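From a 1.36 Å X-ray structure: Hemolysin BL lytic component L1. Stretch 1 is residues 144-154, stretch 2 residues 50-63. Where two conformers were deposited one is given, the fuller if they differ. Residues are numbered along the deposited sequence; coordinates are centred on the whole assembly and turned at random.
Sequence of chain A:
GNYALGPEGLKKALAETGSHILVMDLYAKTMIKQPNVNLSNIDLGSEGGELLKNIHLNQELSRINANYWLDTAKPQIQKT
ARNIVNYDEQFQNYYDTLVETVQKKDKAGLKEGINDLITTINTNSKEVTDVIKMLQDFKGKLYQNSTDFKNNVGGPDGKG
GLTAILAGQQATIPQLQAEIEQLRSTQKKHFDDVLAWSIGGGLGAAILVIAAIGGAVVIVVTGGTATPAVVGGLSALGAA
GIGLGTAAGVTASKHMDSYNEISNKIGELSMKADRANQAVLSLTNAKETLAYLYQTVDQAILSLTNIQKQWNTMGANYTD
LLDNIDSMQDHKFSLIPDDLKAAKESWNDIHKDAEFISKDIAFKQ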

# COMPACT_ATOMS: atom_id res chain seq x y z
N GLN A 144 -18.46 -3.31 1.78
CA GLN A 144 -19.67 -3.80 2.48
C GLN A 144 -19.51 -3.56 3.98
O GLN A 144 -20.44 -3.03 4.61
CB GLN A 144 -19.85 -5.28 2.21
CG GLN A 144 -20.41 -5.51 0.82
CD GLN A 144 -21.75 -4.83 0.68
OE1 GLN A 144 -22.62 -4.93 1.54
NE2 GLN A 144 -21.93 -4.09 -0.41
N ASN A 145 -18.35 -3.87 4.53
CA ASN A 145 -18.15 -3.72 5.99
C ASN A 145 -18.18 -2.23 6.34
O ASN A 145 -18.81 -1.82 7.33
CB ASN A 145 -16.84 -4.36 6.42
CG ASN A 145 -16.65 -4.35 7.92
OD1 ASN A 145 -17.52 -4.72 8.71
ND2 ASN A 145 -15.52 -3.89 8.34
N SER A 146 -17.56 -1.38 5.52
CA SER A 146 -17.54 0.08 5.74
C SER A 146 -18.97 0.62 5.74
O SER A 146 -19.31 1.41 6.61
CB SER A 146 -16.66 0.81 4.73
OG SER A 146 -16.69 2.19 4.97
N THR A 147 -19.77 0.30 4.73
CA THR A 147 -21.10 0.91 4.61
C THR A 147 -22.01 0.37 5.73
O THR A 147 -22.81 1.13 6.25
CB THR A 147 -21.73 0.73 3.24
OG1 THR A 147 -21.75 -0.65 2.92
CG2 THR A 147 -20.88 1.40 2.19
N ASP A 148 -21.91 -0.91 6.06
CA ASP A 148 -22.70 -1.52 7.16
C ASP A 148 -22.39 -0.77 8.46
O ASP A 148 -23.32 -0.35 9.20
CB ASP A 148 -22.29 -2.96 7.42
CG ASP A 148 -22.77 -3.97 6.41
OD1 ASP A 148 -23.73 -3.67 5.70
OD2 ASP A 148 -22.23 -5.10 6.43
N PHE A 149 -21.11 -0.59 8.73
CA PHE A 149 -20.65 0.09 9.95
C PHE A 149 -21.11 1.54 9.95
O PHE A 149 -21.72 2.01 10.95
CB PHE A 149 -19.15 -0.06 10.06
CG PHE A 149 -18.57 0.46 11.35
CD1 PHE A 149 -18.61 -0.32 12.48
CD2 PHE A 149 -18.06 1.73 11.44
CE1 PHE A 149 -18.07 0.14 13.67
CE2 PHE A 149 -17.54 2.19 12.62
CZ PHE A 149 -17.50 1.37 13.71
N LYS A 150 -20.89 2.27 8.85
CA LYS A 150 -21.30 3.68 8.77
C LYS A 150 -22.79 3.76 9.04
O LYS A 150 -23.22 4.66 9.76
CB LYS A 150 -21.00 4.25 7.38
CG LYS A 150 -21.51 5.65 7.13
CD LYS A 150 -20.94 6.28 5.84
CE LYS A 150 -21.75 7.46 5.38
NZ LYS A 150 -21.63 8.58 6.36
N ASN A 151 -23.61 2.89 8.45
CA ASN A 151 -25.08 2.96 8.65
C ASN A 151 -25.42 2.68 10.12
O ASN A 151 -26.30 3.37 10.66
CB ASN A 151 -25.77 2.02 7.67
CG ASN A 151 -27.27 2.13 7.81
OD1 ASN A 151 -27.81 3.19 7.62
ND2 ASN A 151 -27.89 1.06 8.27
N ASN A 152 -24.75 1.76 10.78
CA ASN A 152 -25.11 1.42 12.17
C ASN A 152 -24.63 2.55 13.06
O ASN A 152 -25.31 2.86 14.08
CB ASN A 152 -24.51 0.09 12.59
CG ASN A 152 -25.20 -1.11 12.00
OD1 ASN A 152 -24.57 -2.10 11.60
ND2 ASN A 152 -26.51 -1.07 11.99
N VAL A 153 -23.54 3.23 12.71
CA VAL A 153 -22.98 4.33 13.53
C VAL A 153 -23.73 5.63 13.31
O VAL A 153 -23.94 6.37 14.32
CB VAL A 153 -21.47 4.49 13.29
CG1 VAL A 153 -20.93 5.78 13.89
CG2 VAL A 153 -20.77 3.25 13.82
N GLY A 154 -24.13 5.94 12.09
CA GLY A 154 -24.63 7.29 11.77
C GLY A 154 -25.80 7.33 10.83
O GLY A 154 -26.18 8.43 10.45
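Stretch 2, residues 50-63: ELLKNIHLNQELSR

Residues 50-63 form a continuous α-helix that packs against the helix of residues 144-154, the two running nearly antiparallel. Their N-to-C directions differ by 154° (signed crossing angle -154°), and the axes approach to 9.5 Å. Both segments belong to longer helices that begin earlier in the chain, and the second also continues beyond Arg63. Regular i to i+4 hydrogen bonds hold stretch 2 in shape, among them Asn58 N to Asn54 O at 2.9 Å and Ser62 N to Asn58 O at 2.9 Å. The antiparallel register sets the CA of Asn152 5.8 Å from the CA of Leu51 and the CA of Phe149 5.9 Å from the CA of Asn58, so that ascending numbers on one helix meet descending numbers on the other. Together the two surfaces bury 536 Å².

Two asparagines interlock at the centre, each acting as a knob in a hole of the partner helix. The side chain of Asn58 (chi1 m) sits among Asn145, Asp148, Phe149 and Asn152; that of Asn152 (chi1 m) sits among Leu51, Asn54, Ile55 and Asn58. A hydrogen bond joins the two knobs, from Asn58 ND2 to Asn152 OD1, at 2.9 Å with an N-H...O angle of 151°. A water lies over this pair, 3.2 Å from Asn58 OD1 and 2.9 Å from Asn152 OD1. The same Asn58 amide reaches close to the opposing backbone, its ND2 lying 3.4 Å from Phe149 CA. Around Asn152 the packing is largely with carbon: its CB is 3.6 Å from Ile55 CG1, its OD1 3.6 Å from Asn54 CB, and its ND2 3.6 Å from Leu51 CD2. Leu51 and Ile55 set out sideways from their helix, but the ends of both side chains come nearer to stretch 1.

An apolar flank accompanies this polar centre. Phe149 (chi1 t) meets Asn58 CB at the edge of its ring, 3.8 Å from CD1, while its CE1 lies 4.0 Å from both Ile55 CG2 and Gln59 CG. Val153, whose CA-to-CB bond points away, still brings CG2 to 4.2 Å from Ile55 CD1.

Towards the C-terminal end of stretch 2, Asn145 points toward the partner helix and packs against Asn58, Leu61 and Ser62. Ser62 OG donates a hydrogen bond to Asn58 O, 2.9 Å away within its own helix, one turn back. The outward faces, including Leu52, His56 and Arg63 on one helix and Ser146 and Lys150 on the other, point away from the contact.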

# COMPACT_ATOMS: atom_id res chain seq x y z
N GLU A 50 -29.96 -3.02 19.57
CA GLU A 50 -29.84 -3.74 18.29
C GLU A 50 -28.67 -3.16 17.50
O GLU A 50 -27.89 -3.93 16.90
CB GLU A 50 -31.16 -3.68 17.53
CG GLU A 50 -32.21 -4.61 18.06
CD GLU A 50 -31.84 -6.08 18.00
OE1 GLU A 50 -31.32 -6.53 16.96
OE2 GLU A 50 -32.03 -6.78 19.03
N LEU A 51 -28.57 -1.84 17.46
CA LEU A 51 -27.47 -1.19 16.72
C LEU A 51 -26.14 -1.59 17.33
O LEU A 51 -25.21 -1.91 16.58
CB LEU A 51 -27.63 0.33 16.77
CG LEU A 51 -28.76 0.87 15.91
CD1 LEU A 51 -29.04 2.30 16.23
CD2 LEU A 51 -28.45 0.72 14.44
N LEU A 52 -26.06 -1.64 18.65
CA LEU A 52 -24.80 -2.04 19.33
C LEU A 52 -24.46 -3.49 18.97
O LEU A 52 -23.29 -3.78 18.73
CB LEU A 52 -24.97 -1.83 20.84
CG LEU A 52 -23.77 -2.24 21.69
CD1 LEU A 52 -22.54 -1.42 21.32
CD2 LEU A 52 -24.12 -2.06 23.15
N LYS A 53 -25.44 -4.41 19.02
CA LYS A 53 -25.20 -5.83 18.63
C LYS A 53 -24.64 -5.88 17.20
O LYS A 53 -23.67 -6.61 16.95
CB LYS A 53 -26.48 -6.67 18.74
CG LYS A 53 -26.47 -7.93 17.89
CD LYS A 53 -27.71 -8.78 17.97
CE LYS A 53 -27.68 -9.94 17.01
NZ LYS A 53 -29.03 -10.43 16.64
N ASN A 54 -25.22 -5.10 16.30
CA ASN A 54 -24.80 -5.09 14.89
C ASN A 54 -23.41 -4.47 14.75
O ASN A 54 -22.63 -4.97 13.95
CB ASN A 54 -25.83 -4.37 14.04
CG ASN A 54 -27.04 -5.25 13.91
OD1 ASN A 54 -26.93 -6.47 13.89
ND2 ASN A 54 -28.16 -4.66 13.68
N ILE A 55 -23.14 -3.40 15.48
CA ILE A 55 -21.79 -2.77 15.47
C ILE A 55 -20.76 -3.80 15.90
O ILE A 55 -19.69 -3.89 15.30
CB ILE A 55 -21.79 -1.52 16.34
CG1 ILE A 55 -22.57 -0.45 15.58
CG2 ILE A 55 -20.37 -1.13 16.69
CD1 ILE A 55 -22.92 0.76 16.35
N HIS A 56 -21.02 -4.55 16.95
CA HIS A 56 -20.03 -5.55 17.39
C HIS A 56 -19.80 -6.59 16.31
O HIS A 56 -18.63 -6.98 16.10
CB HIS A 56 -20.50 -6.23 18.66
CG HIS A 56 -20.39 -5.34 19.85
ND1 HIS A 56 -21.10 -5.58 20.99
CD2 HIS A 56 -19.61 -4.25 20.08
CE1 HIS A 56 -20.79 -4.63 21.88
NE2 HIS A 56 -19.88 -3.80 21.36
N LEU A 57 -20.83 -7.02 15.60
CA LEU A 57 -20.64 -7.96 14.47
C LEU A 57 -19.81 -7.26 13.38
O LEU A 57 -18.94 -7.91 12.78
CB LEU A 57 -21.99 -8.38 13.89
CG LEU A 57 -22.85 -9.19 14.84
CD1 LEU A 57 -24.18 -9.55 14.17
CD2 LEU A 57 -22.16 -10.41 15.35
N ASN A 58 -20.07 -6.00 13.12
CA ASN A 58 -19.29 -5.26 12.10
C ASN A 58 -17.84 -5.18 12.54
O ASN A 58 -16.93 -5.30 11.68
CB ASN A 58 -19.78 -3.84 11.91
CG ASN A 58 -21.20 -3.74 11.40
OD1 ASN A 58 -21.78 -4.63 10.74
ND2 ASN A 58 -21.75 -2.60 11.64
N GLN A 59 -17.56 -4.99 13.82
CA GLN A 59 -16.17 -4.82 14.30
C GLN A 59 -15.47 -6.16 14.18
O GLN A 59 -14.28 -6.20 13.82
CB GLN A 59 -16.11 -4.27 15.73
CG GLN A 59 -16.63 -2.86 15.83
CD GLN A 59 -16.49 -2.26 17.21
OE1 GLN A 59 -17.27 -2.56 18.12
NE2 GLN A 59 -15.48 -1.48 17.37
N GLU A 60 -16.14 -7.26 14.50
CA GLU A 60 -15.51 -8.60 14.34
C GLU A 60 -15.18 -8.82 12.86
O GLU A 60 -14.10 -9.34 12.56
CB GLU A 60 -16.44 -9.67 14.91
CG GLU A 60 -16.55 -9.60 16.43
CD GLU A 60 -17.89 -9.98 17.01
OE1 GLU A 60 -18.65 -10.75 16.38
OE2 GLU A 60 -18.15 -9.46 18.09
N LEU A 61 -16.05 -8.42 11.94
CA LEU A 61 -15.72 -8.62 10.51
C LEU A 61 -14.61 -7.66 10.09
O LEU A 61 -13.78 -8.05 9.27
CB LEU A 61 -16.98 -8.40 9.68
CG LEU A 61 -16.82 -8.73 8.20
CD1 LEU A 61 -16.40 -10.17 8.00
CD2 LEU A 61 -18.14 -8.47 7.53
N SER A 62 -14.52 -6.47 10.67
CA SER A 62 -13.42 -5.53 10.33
C SER A 62 -12.11 -6.26 10.66
O SER A 62 -11.11 -6.08 9.93
CB SER A 62 -13.49 -4.24 11.09
OG SER A 62 -14.71 -3.56 10.88
N ARG A 63 -12.07 -6.96 11.81
CA ARG A 63 -10.80 -7.58 12.23
C ARG A 63 -10.48 -8.78 11.34
O ARG A 63 -9.28 -9.00 10.99
CB ARG A 63 -10.78 -7.91 13.72
CG ARG A 63 -10.93 -6.68 14.61
CD ARG A 63 -10.66 -6.93 16.08
NE ARG A 63 -11.72 -7.68 16.70
CZ ARG A 63 -12.84 -7.19 17.25
NH1 ARG A 63 -13.07 -5.89 17.42
NH2 ARG A 63 -13.68 -8.05 17.75
O HOH W 1 -24.95 -4.59 10.08